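Local coordinates for protein purine nucleoside phosphorylase (Thermus thermophilus, PDB 6TK9) that probably catalyses the reversible phosphorolysis of purine nucleosides such as inosine and guanosine to the free base and ribose 1-phosphate, at residues A[6-10]-A[97-102]; A[21-27]-A[73-79]; A[2-6]-A[145-149]. The contacts are given in a common frame with arbitrary orientation. Residue numbers count along the deposited sequence, not the author numbering.

Interactions 1 and 3 dock helix 4-14 and the residues just before it, while interaction 2 joins two strands of the phosphorylase sheet. Interactions 1 and 3 both use helix 4-14 and share Ile6; their centres lie about 9 Å apart. The chain then runs into strand 23-27, which pairs in interaction 2 with strand 72-78 before helix 94-102 and, much later, the loop 145-149 return to the N-terminal helix. Interaction 2 lies about 13 Å from interaction 1 between centres. Between interactions 2 and 3 the nearest atoms remain about 10 Å apart; helix 94-102 lies between them, touching Tyr77 through Gly99 (CA to OH 3.0 Å) and Leu148 through Phe101 (CE2 to Leu148 CG 4.1 Å).

Interaction 1 (A[6-10]-A[97-102]); sequences IQEAV and RVGFFL
Two alpha-helical segments, 6-10 and 97-102, cross at -63° with their axes 9.4 Å apart at closest approach; the nearest CA pair is Ile6-Val98, at 5.7 Å. The interface is apolar helix-helix packing that buries 348 Å² in total. Along 97-102, Arg97 comes first: its CB lies 4.2 Å from Ile6 CD1, while the end of its side chain leads away. Val98 (chi1 t) sits at the crossing, its CG2 3.6 Å from the methyl CB of Ala9 and its CG1 4.2 Å from Val10 CG2. Phe101 (chi1 -84°, chi2 -70°) points toward the partner, with CD2 3.6 Å from Ile6 CG2 (Ile6 in the m,t rotamer) and CB 3.8 Å from Val10 CG2. Gln7 NE2 comes within 4.2 Å of Phe101 CD1 at the rim. Leu102 (m,t) ends the row, CD2 4.2 Å from Val10 CG1. Phe94, earlier on helix 94-102, also touches Ile6 and Ala9, while helix 213-222 meets Arg97 and Phe101 through Leu222.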
ATOM      1  N   ILE A   6     -40.808  -6.954 -15.431  1.00 55.06           N
ATOM      2  CA  ILE A   6     -40.686  -7.933 -14.312  1.00 50.66           C
ATOM      3  C   ILE A   6     -42.017  -8.683 -14.187  1.00 50.82           C
ATOM      4  O   ILE A   6     -41.995  -9.918 -14.209  1.00 60.28           O
ATOM      5  CB  ILE A   6     -40.265  -7.238 -12.998  1.00 45.87           C
ATOM      6  CG1 ILE A   6     -38.810  -6.783 -13.043  1.00 44.34           C
ATOM      7  CG2 ILE A   6     -40.509  -8.119 -11.785  1.00 46.76           C
ATOM      8  CD1 ILE A   6     -38.417  -5.942 -11.844  1.00 47.26           C
ATOM      9  N   GLN A   7     -43.134  -7.965 -14.091  1.00 51.38           N
ATOM     10  CA  GLN A   7     -44.490  -8.562 -13.965  1.00 53.10           C
ATOM     11  C   GLN A   7     -44.824  -9.390 -15.219  1.00 51.01           C
ATOM     12  O   GLN A   7     -45.489 -10.414 -15.056  1.00 54.67           O
ATOM     13  CB  GLN A   7     -45.531  -7.478 -13.669  1.00 56.50           C
ATOM     14  CG  GLN A   7     -45.443  -6.879 -12.259  1.00 61.29           C
ATOM     15  CD  GLN A   7     -45.459  -7.878 -11.121  1.00 62.23           C
ATOM     16  OE1 GLN A   7     -46.262  -8.812 -11.081  1.00 66.28           O
ATOM     17  NE2 GLN A   7     -44.559  -7.688 -10.168  1.00 64.42           N
ATOM     18  N   GLU A   8     -44.385  -8.988 -16.415  1.00 48.79           N
ATOM     19  CA  GLU A   8     -44.575  -9.791 -17.646  1.00 51.87           C
ATOM     20  C   GLU A   8     -43.945 -11.157 -17.385  1.00 53.57           C
ATOM     21  O   GLU A   8     -44.606 -12.175 -17.681  1.00 62.55           O
ATOM     22  CB  GLU A   8     -43.971  -9.146 -18.899  1.00 55.48           C
ATOM     23  CG  GLU A   8     -44.903  -8.206 -19.657  1.00 58.97           C
ATOM     24  CD  GLU A   8     -44.730  -8.170 -21.176  1.00 65.85           C
ATOM     25  OE1 GLU A   8     -43.670  -8.583 -21.670  1.00 69.45           O
ATOM     26  OE2 GLU A   8     -45.669  -7.721 -21.878  1.00 71.55           O
ATOM     27  N   ALA A   9     -42.740 -11.167 -16.807  1.00 53.14           N
ATOM     28  CA  ALA A   9     -41.939 -12.390 -16.547  1.00 51.03           C
ATOM     29  C   ALA A   9     -42.539 -13.158 -15.364  1.00 45.73           C
ATOM     30  O   ALA A   9     -42.711 -14.366 -15.479  1.00 47.80           O
ATOM     31  CB  ALA A   9     -40.481 -12.056 -16.317  1.00 46.77           C
ATOM     32  N   VAL A  10     -42.840 -12.487 -14.261  1.00 43.65           N
ATOM     33  CA  VAL A  10     -43.478 -13.145 -13.089  1.00 50.54           C
ATOM     34  C   VAL A  10     -44.717 -13.903 -13.594  1.00 54.21           C
ATOM     35  O   VAL A  10     -44.773 -15.143 -13.400  1.00 59.48           O
ATOM     36  CB  VAL A  10     -43.818 -12.130 -11.983  1.00 53.90           C
ATOM     37  CG1 VAL A  10     -44.739 -12.715 -10.920  1.00 51.98           C
ATOM     38  CG2 VAL A  10     -42.557 -11.576 -11.344  1.00 54.48           C
ATOM     39  N   ARG A  97     -34.117 -10.351  -9.921  1.00 38.88           N
ATOM     40  CA  ARG A  97     -35.202  -9.367  -9.650  1.00 43.70           C
ATOM     41  C   ARG A  97     -36.560 -10.090  -9.751  1.00 45.85           C
ATOM     42  O   ARG A  97     -37.343  -9.982  -8.787  1.00 46.78           O
ATOM     43  CB  ARG A  97     -35.101  -8.143 -10.576  1.00 44.05           C
ATOM     44  CG  ARG A  97     -33.981  -7.168 -10.212  1.00 44.95           C
ATOM     45  CD  ARG A  97     -33.699  -6.108 -11.271  1.00 44.95           C
ATOM     46  NE  ARG A  97     -33.228  -4.848 -10.710  1.00 45.97           N
ATOM     47  CZ  ARG A  97     -32.798  -3.786 -11.404  1.00 44.21           C
ATOM     48  NH1 ARG A  97     -32.767  -3.802 -12.726  1.00 39.63           N
ATOM     49  NH2 ARG A  97     -32.408  -2.697 -10.754  1.00 45.16           N
ATOM     50  N   VAL A  98     -36.817 -10.812 -10.855  1.00 44.11           N
ATOM     51  CA  VAL A  98     -38.014 -11.695 -11.043  1.00 44.87           C
ATOM     52  C   VAL A  98     -38.069 -12.711  -9.896  1.00 42.29           C
ATOM     53  O   VAL A  98     -39.151 -12.902  -9.302  1.00 36.06           O
ATOM     54  CB  VAL A  98     -37.995 -12.401 -12.413  1.00 46.61           C
ATOM     55  CG1 VAL A  98     -39.021 -13.518 -12.501  1.00 46.31           C
ATOM     56  CG2 VAL A  98     -38.205 -11.409 -13.539  1.00 48.79           C
ATOM     57  N   GLY A  99     -36.928 -13.313  -9.571  1.00 40.43           N
ATOM     58  CA  GLY A  99     -36.823 -14.244  -8.436  1.00 41.31           C
ATOM     59  C   GLY A  99     -37.398 -13.632  -7.175  1.00 42.49           C
ATOM     60  O   GLY A  99     -38.094 -14.331  -6.423  1.00 43.38           O
ATOM     61  N   PHE A 100     -37.078 -12.370  -6.915  1.00 46.04           N
ATOM     62  CA  PHE A 100     -37.496 -11.674  -5.673  1.00 46.45           C
ATOM     63  C   PHE A 100     -39.021 -11.536  -5.680  1.00 44.79           C
ATOM     64  O   PHE A 100     -39.645 -11.714  -4.633  1.00 42.44           O
ATOM     65  CB  PHE A 100     -36.794 -10.322  -5.538  1.00 42.69           C
ATOM     66  CG  PHE A 100     -37.187  -9.550  -4.308  1.00 38.36           C
ATOM     67  CD1 PHE A 100     -36.624  -9.845  -3.076  1.00 38.66           C
ATOM     68  CD2 PHE A 100     -38.113  -8.526  -4.387  1.00 35.72           C
ATOM     69  CE1 PHE A 100     -36.975  -9.125  -1.943  1.00 35.47           C
ATOM     70  CE2 PHE A 100     -38.479  -7.818  -3.254  1.00 35.54           C
ATOM     71  CZ  PHE A 100     -37.919  -8.126  -2.034  1.00 35.54           C
ATOM     72  N   PHE A 101     -39.586 -11.235  -6.844  1.00 46.20           N
ATOM     73  CA  PHE A 101     -41.004 -10.837  -7.000  1.00 50.22           C
ATOM     74  C   PHE A 101     -41.876 -12.080  -7.118  1.00 48.78           C
ATOM     75  O   PHE A 101     -43.095 -11.912  -6.989  1.00 48.34           O
ATOM     76  CB  PHE A 101     -41.175  -9.895  -8.189  1.00 53.04           C
ATOM     77  CG  PHE A 101     -40.892  -8.463  -7.836  1.00 56.29           C
ATOM     78  CD1 PHE A 101     -41.759  -7.763  -7.005  1.00 59.69           C
ATOM     79  CD2 PHE A 101     -39.754  -7.825  -8.312  1.00 54.32           C
ATOM     80  CE1 PHE A 101     -41.497  -6.445  -6.659  1.00 61.95           C
ATOM     81  CE2 PHE A 101     -39.494  -6.507  -7.969  1.00 57.40           C
ATOM     82  CZ  PHE A 101     -40.363  -5.822  -7.143  1.00 62.10           C
ATOM     83  N   LEU A 102     -41.263 -13.245  -7.363  1.00 48.20           N
ATOM     84  CA  LEU A 102     -41.884 -14.592  -7.219  1.00 47.89           C
ATOM     85  C   LEU A 102     -42.021 -14.945  -5.729  1.00 51.92           C
ATOM     86  O   LEU A 102     -42.913 -15.769  -5.403  1.00 54.27           O
ATOM     87  CB  LEU A 102     -41.026 -15.643  -7.926  1.00 44.28           C
ATOM     88  CG  LEU A 102     -41.144 -15.688  -9.444  1.00 46.81           C
ATOM     89  CD1 LEU A 102     -40.063 -16.573 -10.044  1.00 49.01           C
ATOM     90  CD2 LEU A 102     -42.522 -16.167  -9.874  1.00 47.27           C
TER

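Interaction 2 (A[21-27]-A[73-79]); sequences PEVGLVL and PVLVYKG
Backbone hydrogen bonds join 21-27 to 73-79 in parallel register, in a ladder that begins one residue before strand 23-27 and ends one residue after strand 73-78. The first is Glu22 N to Pro73 O (3.0 Å, N-H...O angle 166°), with a weak second donor to the same oxygen in Val23 N (3.5 Å). Leu75 N then donates to Val23 O (2.8 Å), Leu25 N weakly to Leu75 O (2.9 Å, only 129°), Tyr77 N to Leu25 O (3.0 Å) and Leu27 N to Tyr77 O (3.1 Å); a weak Gly79 N to Leu27 O bond (3.2 Å) ends the series. CA-H...O contacts supplement it, among them Val74 CA to Val23 O at 3.2 Å and Val76 CA to Leu25 O at 3.3 Å. Val23 pairs with Val74, Gly24 with Leu75, Leu25 with Val76, Val26 with Tyr77 and Leu27 with Lys78. The strand axes approach to 4.7 Å at -23°. Gly79, past the strand, has phi 87°, a value that favours glycine. The pair belongs to the mixed central sheet of the phosphorylase fold, where strand 106-115 runs parallel along the other edge of 23-27. On one face Leu25 (t,p), with CD2 4.0 Å from Val76 CG2, and Leu27 (m,t), with CD1 3.5 Å from Val76 CG1, pack around Val76 (t). Val23 CB lies 4.2 Å from Val74 CG1 on that face. The opposite face carries Tyr77 (chi1 -64°, chi2 86°), whose CD1 is 3.6 Å from Val26 CG2. At the start, Pro21 CB rests 3.9 Å from Leu75 CB.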
ATOM      1  N   PRO A  21     -41.646 -19.931  -4.064  1.00 47.43           N
ATOM      2  CA  PRO A  21     -40.387 -20.273  -3.416  1.00 48.51           C
ATOM      3  C   PRO A  21     -40.079 -19.329  -2.249  1.00 47.95           C
ATOM      4  O   PRO A  21     -40.481 -18.198  -2.301  1.00 48.17           O
ATOM      5  CB  PRO A  21     -39.387 -20.023  -4.544  1.00 50.85           C
ATOM      6  CG  PRO A  21     -39.951 -18.789  -5.218  1.00 52.51           C
ATOM      7  CD  PRO A  21     -41.444 -19.036  -5.216  1.00 49.47           C
ATOM      8  N   GLU A  22     -39.348 -19.822  -1.253  1.00 49.51           N
ATOM      9  CA  GLU A  22     -38.863 -19.037  -0.087  1.00 50.80           C
ATOM     10  C   GLU A  22     -37.396 -18.657  -0.290  1.00 47.54           C
ATOM     11  O   GLU A  22     -36.976 -17.657   0.284  1.00 50.44           O
ATOM     12  CB  GLU A  22     -39.029 -19.853   1.193  1.00 54.22           C
ATOM     13  CG  GLU A  22     -40.468 -19.862   1.666  1.00 61.25           C
ATOM     14  CD  GLU A  22     -40.842 -20.890   2.716  1.00 64.61           C
ATOM     15  OE1 GLU A  22     -39.949 -21.646   3.179  1.00 68.27           O
ATOM     16  OE2 GLU A  22     -42.039 -20.935   3.055  1.00 68.89           O
ATOM     17  N   VAL A  23     -36.651 -19.430  -1.076  1.00 45.30           N
ATOM     18  CA  VAL A  23     -35.176 -19.312  -1.164  1.00 44.25           C
ATOM     19  C   VAL A  23     -34.780 -19.366  -2.636  1.00 45.38           C
ATOM     20  O   VAL A  23     -35.156 -20.313  -3.334  1.00 45.36           O
ATOM     21  CB  VAL A  23     -34.461 -20.389  -0.329  1.00 45.32           C
ATOM     22  CG1 VAL A  23     -32.949 -20.306  -0.479  1.00 45.99           C
ATOM     23  CG2 VAL A  23     -34.839 -20.307   1.142  1.00 47.30           C
ATOM     24  N   GLY A  24     -34.062 -18.336  -3.069  1.00 48.90           N
ATOM     25  CA  GLY A  24     -33.395 -18.277  -4.373  1.00 43.97           C
ATOM     26  C   GLY A  24     -32.029 -18.871  -4.228  1.00 40.91           C
ATOM     27  O   GLY A  24     -31.463 -18.754  -3.164  1.00 43.59           O
ATOM     28  N   LEU A  25     -31.534 -19.499  -5.273  1.00 44.10           N
ATOM     29  CA  LEU A  25     -30.214 -20.148  -5.282  1.00 43.55           C
ATOM     30  C   LEU A  25     -29.705 -20.070  -6.721  1.00 40.90           C
ATOM     31  O   LEU A  25     -30.405 -20.588  -7.579  1.00 41.18           O
ATOM     32  CB  LEU A  25     -30.424 -21.580  -4.783  1.00 45.76           C
ATOM     33  CG  LEU A  25     -29.254 -22.532  -4.994  1.00 49.82           C
ATOM     34  CD1 LEU A  25     -28.059 -22.131  -4.142  1.00 51.00           C
ATOM     35  CD2 LEU A  25     -29.669 -23.954  -4.676  1.00 55.25           C
ATOM     36  N   VAL A  26     -28.598 -19.363  -6.968  1.00 39.19           N
ATOM     37  CA  VAL A  26     -27.990 -19.175  -8.320  1.00 35.94           C
ATOM     38  C   VAL A  26     -26.750 -20.061  -8.367  1.00 36.74           C
ATOM     39  O   VAL A  26     -25.866 -19.886  -7.513  1.00 38.94           O
ATOM     40  CB  VAL A  26     -27.646 -17.699  -8.625  1.00 35.27           C
ATOM     41  CG1 VAL A  26     -26.904 -17.543  -9.943  1.00 37.52           C
ATOM     42  CG2 VAL A  26     -28.866 -16.797  -8.640  1.00 34.06           C
ATOM     43  N   LEU A  27     -26.733 -21.013  -9.293  1.00 36.75           N
ATOM     44  CA  LEU A  27     -25.636 -21.991  -9.448  1.00 38.69           C
ATOM     45  C   LEU A  27     -24.739 -21.484 -10.580  1.00 38.92           C
ATOM     46  O   LEU A  27     -25.258 -21.219 -11.648  1.00 38.30           O
ATOM     47  CB  LEU A  27     -26.212 -23.396  -9.721  1.00 38.23           C
ATOM     48  CG  LEU A  27     -27.135 -23.961  -8.628  1.00 39.51           C
ATOM     49  CD1 LEU A  27     -27.784 -25.271  -9.056  1.00 38.24           C
ATOM     50  CD2 LEU A  27     -26.412 -24.144  -7.313  1.00 37.25           C
ATOM     51  N   PRO A  73     -39.056 -25.022  -0.176  1.00 50.24           N
ATOM     52  CA  PRO A  73     -39.494 -24.545  -1.490  1.00 49.48           C
ATOM     53  C   PRO A  73     -38.458 -23.557  -2.060  1.00 49.21           C
ATOM     54  O   PRO A  73     -38.202 -22.546  -1.422  1.00 48.75           O
ATOM     55  CB  PRO A  73     -40.871 -23.894  -1.241  1.00 49.35           C
ATOM     56  CG  PRO A  73     -40.975 -23.691   0.274  1.00 52.63           C
ATOM     57  CD  PRO A  73     -39.855 -24.478   0.933  1.00 49.55           C
ATOM     58  N   VAL A  74     -37.869 -23.853  -3.224  1.00 46.26           N
ATOM     59  CA  VAL A  74     -36.687 -23.096  -3.739  1.00 45.08           C
ATOM     60  C   VAL A  74     -36.889 -22.704  -5.206  1.00 48.79           C
ATOM     61  O   VAL A  74     -37.548 -23.464  -5.943  1.00 49.06           O
ATOM     62  CB  VAL A  74     -35.381 -23.879  -3.531  1.00 44.11           C
ATOM     63  CG1 VAL A  74     -35.164 -24.168  -2.060  1.00 47.12           C
ATOM     64  CG2 VAL A  74     -35.326 -25.169  -4.328  1.00 43.96           C
ATOM     65  N   LEU A  75     -36.382 -21.515  -5.572  1.00 51.97           N
ATOM     66  CA  LEU A  75     -36.098 -21.079  -6.967  1.00 47.55           C
ATOM     67  C   LEU A  75     -34.616 -21.339  -7.233  1.00 43.24           C
ATOM     68  O   LEU A  75     -33.788 -20.728  -6.554  1.00 40.94           O
ATOM     69  CB  LEU A  75     -36.431 -19.592  -7.120  1.00 49.88           C
ATOM     70  CG  LEU A  75     -36.442 -19.048  -8.550  1.00 52.51           C
ATOM     71  CD1 LEU A  75     -37.493 -19.736  -9.406  1.00 55.37           C
ATOM     72  CD2 LEU A  75     -36.696 -17.556  -8.556  1.00 54.24           C
ATOM     73  N   VAL A  76     -34.301 -22.266  -8.137  1.00 42.91           N
ATOM     74  CA  VAL A  76     -32.902 -22.573  -8.565  1.00 42.04           C
ATOM     75  C   VAL A  76     -32.714 -22.047  -9.999  1.00 40.89           C
ATOM     76  O   VAL A  76     -33.531 -22.361 -10.862  1.00 54.01           O
ATOM     77  CB  VAL A  76     -32.596 -24.075  -8.411  1.00 41.22           C
ATOM     78  CG1 VAL A  76     -31.184 -24.430  -8.860  1.00 40.78           C
ATOM     79  CG2 VAL A  76     -32.832 -24.531  -6.979  1.00 39.76           C
ATOM     80  N   TYR A  77     -31.721 -21.187 -10.204  1.00 41.26           N
ATOM     81  CA  TYR A  77     -31.193 -20.728 -11.510  1.00 37.47           C
ATOM     82  C   TYR A  77     -30.103 -21.701 -11.899  1.00 35.73           C
ATOM     83  O   TYR A  77     -29.071 -21.672 -11.258  1.00 38.73           O
ATOM     84  CB  TYR A  77     -30.640 -19.308 -11.387  1.00 41.60           C
ATOM     85  CG  TYR A  77     -31.702 -18.301 -11.048  1.00 44.82           C
ATOM     86  CD1 TYR A  77     -32.060 -18.059  -9.737  1.00 46.69           C
ATOM     87  CD2 TYR A  77     -32.430 -17.676 -12.039  1.00 45.58           C
ATOM     88  CE1 TYR A  77     -33.066 -17.165  -9.416  1.00 47.43           C
ATOM     89  CE2 TYR A  77     -33.444 -16.783 -11.734  1.00 48.43           C
ATOM     90  CZ  TYR A  77     -33.752 -16.516 -10.420  1.00 46.67           C
ATOM     91  OH  TYR A  77     -34.730 -15.618 -10.120  1.00 60.13           O
ATOM     92  N   LYS A  78     -30.380 -22.627 -12.802  1.00 40.01           N
ATOM     93  CA  LYS A  78     -29.343 -23.568 -13.294  1.00 46.58           C
ATOM     94  C   LYS A  78     -28.490 -22.777 -14.296  1.00 45.99           C
ATOM     95  O   LYS A  78     -28.884 -22.705 -15.477  1.00 48.59           O
ATOM     96  CB  LYS A  78     -29.958 -24.859 -13.861  1.00 47.13           C
ATOM     97  CG  LYS A  78     -28.926 -25.862 -14.375  1.00 49.04           C
ATOM     98  CD  LYS A  78     -29.404 -27.275 -14.719  1.00 49.11           C
ATOM     99  CE  LYS A  78     -28.219 -28.160 -15.075  1.00 51.03           C
ATOM    100  NZ  LYS A  78     -28.591 -29.579 -15.293  1.00 50.67           N
ATOM    101  N   GLY A  79     -27.413 -22.150 -13.811  1.00 46.22           N
ATOM    102  CA  GLY A  79     -26.560 -21.213 -14.580  1.00 47.15           C
ATOM    103  C   GLY A  79     -27.083 -19.781 -14.534  1.00 44.17           C
ATOM    104  O   GLY A  79     -28.198 -19.575 -14.010  1.00 45.39           O
TER

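Interaction 3 (A[2-6]-A[145-149])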
ATOM      1  N   LEU A   2     -39.583  -1.152 -17.149  1.00 63.76           N
ATOM      2  CA  LEU A   2     -38.885  -1.979 -16.110  1.00 60.38           C
ATOM      3  C   LEU A   2     -39.726  -1.962 -14.834  1.00 63.67           C
ATOM      4  O   LEU A   2     -40.010  -0.867 -14.303  1.00 79.17           O
ATOM      5  CB  LEU A   2     -37.478  -1.435 -15.843  1.00 60.99           C
ATOM      6  CG  LEU A   2     -36.518  -2.241 -14.944  1.00 61.60           C
ATOM      7  CD1 LEU A   2     -36.768  -1.992 -13.462  1.00 57.58           C
ATOM      8  CD2 LEU A   2     -36.492  -3.738 -15.246  1.00 57.24           C
ATOM      9  N   TYR A   3     -40.079  -3.143 -14.351  1.00 58.52           N
ATOM     10  CA  TYR A   3     -41.170  -3.388 -13.374  1.00 61.66           C
ATOM     11  C   TYR A   3     -42.323  -4.030 -14.137  1.00 56.83           C
ATOM     12  O   TYR A   3     -42.722  -5.112 -13.725  1.00 54.45           O
ATOM     13  CB  TYR A   3     -41.721  -2.156 -12.649  1.00 60.70           C
ATOM     14  CG  TYR A   3     -42.787  -2.535 -11.647  1.00 64.69           C
ATOM     15  CD1 TYR A   3     -42.442  -3.102 -10.430  1.00 68.70           C
ATOM     16  CD2 TYR A   3     -44.138  -2.417 -11.938  1.00 65.76           C
ATOM     17  CE1 TYR A   3     -43.399  -3.507  -9.512  1.00 67.20           C
ATOM     18  CE2 TYR A   3     -45.111  -2.820 -11.035  1.00 67.78           C
ATOM     19  CZ  TYR A   3     -44.740  -3.363  -9.816  1.00 67.96           C
ATOM     20  OH  TYR A   3     -45.676  -3.741  -8.905  1.00 64.08           O
ATOM     21  N   ASP A   4     -42.809  -3.373 -15.195  1.00 53.51           N
ATOM     22  CA  ASP A   4     -43.843  -3.927 -16.110  1.00 55.46           C
ATOM     23  C   ASP A   4     -43.219  -5.132 -16.836  1.00 53.51           C
ATOM     24  O   ASP A   4     -43.917  -6.146 -17.013  1.00 60.55           O
ATOM     25  CB  ASP A   4     -44.442  -2.839 -17.011  1.00 54.21           C
ATOM     26  CG  ASP A   4     -45.192  -1.750 -16.245  1.00 56.32           C
ATOM     27  OD1 ASP A   4     -45.805  -2.066 -15.216  1.00 56.15           O
ATOM     28  OD2 ASP A   4     -45.135  -0.589 -16.664  1.00 58.19           O
ATOM     29  N   LYS A   5     -41.934  -5.044 -17.167  1.00 51.72           N
ATOM     30  CA  LYS A   5     -41.114  -6.147 -17.730  1.00 54.26           C
ATOM     31  C   LYS A   5     -41.026  -7.286 -16.708  1.00 56.64           C
ATOM     32  O   LYS A   5     -41.097  -8.451 -17.133  1.00 59.82           O
ATOM     33  CB  LYS A   5     -39.689  -5.676 -18.034  1.00 56.31           C
ATOM     34  CG  LYS A   5     -39.428  -5.122 -19.426  1.00 58.59           C
ATOM     35  CD  LYS A   5     -37.932  -5.048 -19.744  1.00 61.33           C
ATOM     36  CE  LYS A   5     -37.597  -4.237 -20.978  1.00 65.62           C
ATOM     37  NZ  LYS A   5     -36.178  -3.799 -20.977  1.00 67.92           N
ATOM     38  N   ILE A   6     -40.808  -6.954 -15.431  1.00 55.06           N
ATOM     39  CA  ILE A   6     -40.686  -7.933 -14.312  1.00 50.66           C
ATOM     40  C   ILE A   6     -42.017  -8.683 -14.187  1.00 50.82           C
ATOM     41  O   ILE A   6     -41.995  -9.918 -14.209  1.00 60.28           O
ATOM     42  CB  ILE A   6     -40.265  -7.238 -12.998  1.00 45.87           C
ATOM     43  CG1 ILE A   6     -38.810  -6.783 -13.043  1.00 44.34           C
ATOM     44  CG2 ILE A   6     -40.509  -8.119 -11.785  1.00 46.76           C
ATOM     45  CD1 ILE A   6     -38.417  -5.942 -11.844  1.00 47.26           C
ATOM     46  N   ASP A 145     -37.040   3.063  -9.814  1.00 43.84           N
ATOM     47  CA  ASP A 145     -38.467   2.868  -9.463  1.00 44.66           C
ATOM     48  C   ASP A 145     -38.545   2.615  -7.956  1.00 46.84           C
ATOM     49  O   ASP A 145     -38.012   1.571  -7.522  1.00 44.66           O
ATOM     50  CB  ASP A 145     -39.070   1.734 -10.284  1.00 47.58           C
ATOM     51  CG  ASP A 145     -40.590   1.704 -10.237  1.00 49.34           C
ATOM     52  OD1 ASP A 145     -41.144   1.909  -9.125  1.00 43.83           O
ATOM     53  OD2 ASP A 145     -41.203   1.456 -11.308  1.00 44.83           O
ATOM     54  N   GLU A 146     -39.163   3.530  -7.192  1.00 48.80           N
ATOM     55  CA  GLU A 146     -39.271   3.428  -5.708  1.00 53.48           C
ATOM     56  C   GLU A 146     -39.952   2.108  -5.316  1.00 53.48           C
ATOM     57  O   GLU A 146     -39.821   1.705  -4.150  1.00 54.43           O
ATOM     58  CB  GLU A 146     -40.077   4.582  -5.121  1.00 59.87           C
ATOM     59  CG  GLU A 146     -39.437   5.934  -5.315  1.00 71.04           C
ATOM     60  CD  GLU A 146     -38.536   6.361  -4.169  1.00 78.00           C
ATOM     61  OE1 GLU A 146     -37.694   5.532  -3.736  1.00 73.11           O
ATOM     62  OE2 GLU A 146     -38.687   7.520  -3.708  1.00 76.63           O
ATOM     63  N   ARG A 147     -40.705   1.493  -6.235  1.00 57.13           N
ATOM     64  CA  ARG A 147     -41.440   0.226  -5.977  1.00 54.12           C
ATOM     65  C   ARG A 147     -40.453  -0.921  -5.802  1.00 54.94           C
ATOM     66  O   ARG A 147     -40.805  -1.859  -5.073  1.00 59.49           O
ATOM     67  CB  ARG A 147     -42.412  -0.125  -7.106  1.00 49.46           C
ATOM     68  CG  ARG A 147     -43.594   0.825  -7.198  1.00 48.29           C
ATOM     69  CD  ARG A 147     -44.474   0.591  -8.402  1.00 44.22           C
ATOM     70  NE  ARG A 147     -43.806   0.816  -9.667  1.00 45.63           N
ATOM     71  CZ  ARG A 147     -44.417   0.770 -10.844  1.00 49.38           C
ATOM     72  NH1 ARG A 147     -45.712   0.514 -10.905  1.00 50.76           N
ATOM     73  NH2 ARG A 147     -43.739   0.990 -11.954  1.00 45.31           N
ATOM     74  N   LEU A 148     -39.292  -0.871  -6.465  1.00 54.24           N
ATOM     75  CA  LEU A 148     -38.235  -1.906  -6.288  1.00 53.22           C
ATOM     76  C   LEU A 148     -37.423  -1.618  -5.017  1.00 49.19           C
ATOM     77  O   LEU A 148     -37.273  -2.545  -4.209  1.00 51.90           O
ATOM     78  CB  LEU A 148     -37.331  -1.967  -7.516  1.00 51.47           C
ATOM     79  CG  LEU A 148     -37.862  -2.846  -8.635  1.00 52.25           C
ATOM     80  CD1 LEU A 148     -39.172  -2.280  -9.140  1.00 48.80           C
ATOM     81  CD2 LEU A 148     -36.842  -2.976  -9.759  1.00 54.06           C
ATOM     82  N   GLY A 149     -36.954  -0.381  -4.849  1.00 47.86           N
ATOM     83  CA  GLY A 149     -36.056   0.029  -3.752  1.00 47.88           C
ATOM     84  C   GLY A 149     -35.633   1.488  -3.875  1.00 47.65           C
ATOM     85  O   GLY A 149     -36.147   2.210  -4.743  1.00 50.25           O
TER
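A cation-pi stack between Tyr3, at the N-cap position of helix 4-14, and Arg147, in the loop between strand 124-133 and helix 161-173, is the centre of this contact. The guanidinium lies nearly flat on the phenol ring: their planes are inclined by 23°, and Arg147 CZ is 3.8 Å from the ring centroid, 28° off the normal. The closest atoms are Tyr3 CD2 and Arg147 CZ, at 3.4 Å. Asp145 holds the arginine in this pose. Its OD1 accepts from Arg147 N (3.0 Å), forming an Asx turn, and the side chains form a two-pronged salt bridge, Arg147 NE to Asp145 OD1 (2.9 Å) and Arg147 NH2 to Asp145 OD2 (2.7 Å). Both carboxylate oxygens are therefore engaged with the residue that stacks on Tyr3. Leu148 supplies the apolar part: CD1 sits 3.6 Å from Tyr3 CD1, at the ring edge, and CD2 lies 3.8 Å from Leu2 CD1 and 4.0 Å from Ile6 CD1. The backbone turn is supported by Leu148 N donating to Asp145 O (3.0 Å). The two segments bury 272 Å² between them; the stack and these Leu148 contacts join the loop to the start of the N-terminal helix. Beside this partly buried patch, Phe101 of helix 94-102 touches both Ile6 and Leu148, and His221 and Leu222 of helix 213-222 also pack against Leu148.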